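Local coordinates for Mlr3007 protein (Mesorhizobium loti, PDB 3QQM) that probably transfers amino groups between branched-chain amino acids and 2-oxoglutarate, using pyridoxal 5'-phosphate as cofactor, at residues T106-Q111 and I149-I154. Numbering follows the deposited sequence.
Sequences TRLDSQ and ICEGTI
Cys-150 and Leu-108 meet carbon to carbon: CB of Cys-150 lies 4.0 Å from CD1 of Leu-108, van der Waals spacing for two apolar groups. The CB bonds of both residues point at the opposing segment, and their CA atoms, 8.1 Å apart, are the nearest pair across the contact. In Cys-150, SG stands anti to the carbonyl carbon (chi1 -62°), which leaves the sulfur beside the same methyl, with 4.2 Å from SG of Cys-150 to CD1 of Leu-108; CB and SG therefore both border it.

Glu-151, next along the strand, reaches the same methyl by another route. Its CG sits between the backbone N and the carbonyl carbon (chi1 60°), and the chain is extended beyond it (chi2 -174°), which carries the carboxylate up to Leu-108, with OE2 3.6 Å from CD1. The two side chains cross at about a right angle. On the leucine, CD1 is the atom that meets the acid. Polar partners of this buried carboxylate come from other parts of the chain: Tyr-125 OH is hydrogen-bonded to OE2, and the backbone N of Leu-176 to OE1. With both oxygens engaged, the rotation of the group is probably restricted.

In fold terms, strand 149-152 is an outermost strand of the six-stranded mixed sheet in this class-IV aminotransferase chain, antiparallel to strand 139-143. The loop runs on from strand 99-103 toward helix 123-130; Leu-108 is backbone hydrogen-bonded to Ala-143 of strand 139-143, while its side chain reaches edge strand 149-152 and also touches Leu-142 and Leu-124, one from that neighbouring strand and one from that helix. The burial between the segments is small, 107 Å² over both sides.

Beyond Glu-151 the chain diverges from the loop: Thr-153 instead gives its OG1 to a hydrogen-bonded pairing with Glu-139 OE1.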
# COMPACT_ATOMS: atom_id res chain seq x y z
N THR A 106 1.34 18.12 0.59
CA THR A 106 2.25 17.37 1.45
C THR A 106 3.23 16.63 0.55
O THR A 106 2.82 15.84 -0.27
CB THR A 106 1.48 16.27 2.23
OG1 THR A 106 0.47 16.87 3.03
CG2 THR A 106 2.43 15.44 3.11
N ARG A 107 4.52 16.89 0.73
CA ARG A 107 5.56 16.23 -0.07
C ARG A 107 6.38 15.19 0.70
O ARG A 107 6.58 15.31 1.89
CB ARG A 107 6.49 17.28 -0.68
CG ARG A 107 5.77 18.21 -1.63
CD ARG A 107 5.10 17.42 -2.76
NE ARG A 107 4.23 18.24 -3.60
CZ ARG A 107 4.63 18.85 -4.69
NH1 ARG A 107 5.90 18.75 -5.08
NH2 ARG A 107 3.78 19.58 -5.39
N LEU A 108 6.82 14.17 -0.02
CA LEU A 108 7.64 13.12 0.52
C LEU A 108 9.10 13.48 0.21
O LEU A 108 9.40 14.21 -0.75
CB LEU A 108 7.32 11.76 -0.12
CG LEU A 108 5.93 11.15 0.16
CD1 LEU A 108 5.71 9.90 -0.65
CD2 LEU A 108 5.78 10.88 1.60
N ASP A 109 9.99 12.98 1.06
CA ASP A 109 11.41 13.18 0.92
C ASP A 109 12.02 11.88 0.36
O ASP A 109 12.04 10.85 1.03
CB ASP A 109 12.01 13.53 2.28
CG ASP A 109 13.53 13.67 2.24
OD1 ASP A 109 14.13 13.36 1.18
OD2 ASP A 109 14.14 14.03 3.28
N SER A 110 12.57 11.96 -0.85
CA SER A 110 13.12 10.77 -1.50
C SER A 110 14.24 10.10 -0.73
O SER A 110 14.54 8.94 -0.99
CB SER A 110 13.63 11.10 -2.91
OG SER A 110 14.81 11.86 -2.86
N GLN A 111 14.88 10.82 0.20
CA GLN A 111 15.97 10.28 1.00
C GLN A 111 15.49 9.58 2.28
O GLN A 111 16.28 8.98 3.02
CB GLN A 111 16.98 11.40 1.34
CG GLN A 111 17.55 12.10 0.08
CD GLN A 111 18.15 11.08 -0.93
OE1 GLN A 111 18.98 10.23 -0.57
NE2 GLN A 111 17.70 11.16 -2.19
N ILE A 149 5.59 12.16 -8.98
CA ILE A 149 4.57 11.44 -8.28
C ILE A 149 5.19 10.18 -7.74
O ILE A 149 5.96 9.50 -8.45
CB ILE A 149 3.41 11.04 -9.21
CG1 ILE A 149 2.62 12.27 -9.61
CG2 ILE A 149 2.48 10.03 -8.51
CD1 ILE A 149 1.87 12.95 -8.43
N CYS A 150 4.86 9.87 -6.49
CA CYS A 150 5.37 8.67 -5.87
C CYS A 150 4.30 7.57 -5.68
O CYS A 150 4.43 6.43 -6.18
CB CYS A 150 5.97 9.03 -4.51
SG CYS A 150 7.40 10.17 -4.50
N GLU A 151 3.24 7.93 -4.97
CA GLU A 151 2.20 6.97 -4.59
C GLU A 151 1.01 7.65 -3.95
O GLU A 151 0.98 8.87 -3.78
CB GLU A 151 2.81 6.01 -3.55
CG GLU A 151 3.30 6.75 -2.27
CD GLU A 151 4.07 5.87 -1.24
OE1 GLU A 151 4.00 4.61 -1.30
OE2 GLU A 151 4.75 6.46 -0.34
N GLY A 152 0.02 6.85 -3.61
CA GLY A 152 -1.15 7.32 -2.89
C GLY A 152 -0.89 7.06 -1.41
O GLY A 152 0.10 6.40 -1.04
N THR A 153 -1.75 7.59 -0.55
CA THR A 153 -1.63 7.36 0.86
C THR A 153 -1.73 5.84 1.20
O THR A 153 -1.13 5.39 2.19
CB THR A 153 -2.72 8.09 1.65
OG1 THR A 153 -4.01 7.49 1.39
CG2 THR A 153 -2.74 9.59 1.30
N ILE A 154 -2.49 5.07 0.42
CA ILE A 154 -2.61 3.62 0.70
C ILE A 154 -2.52 2.76 -0.56
O ILE A 154 -2.89 1.57 -0.54
CB ILE A 154 -3.94 3.27 1.44
CG1 ILE A 154 -5.14 3.67 0.58
CG2 ILE A 154 -3.98 3.94 2.80
CD1 ILE A 154 -6.51 3.31 1.17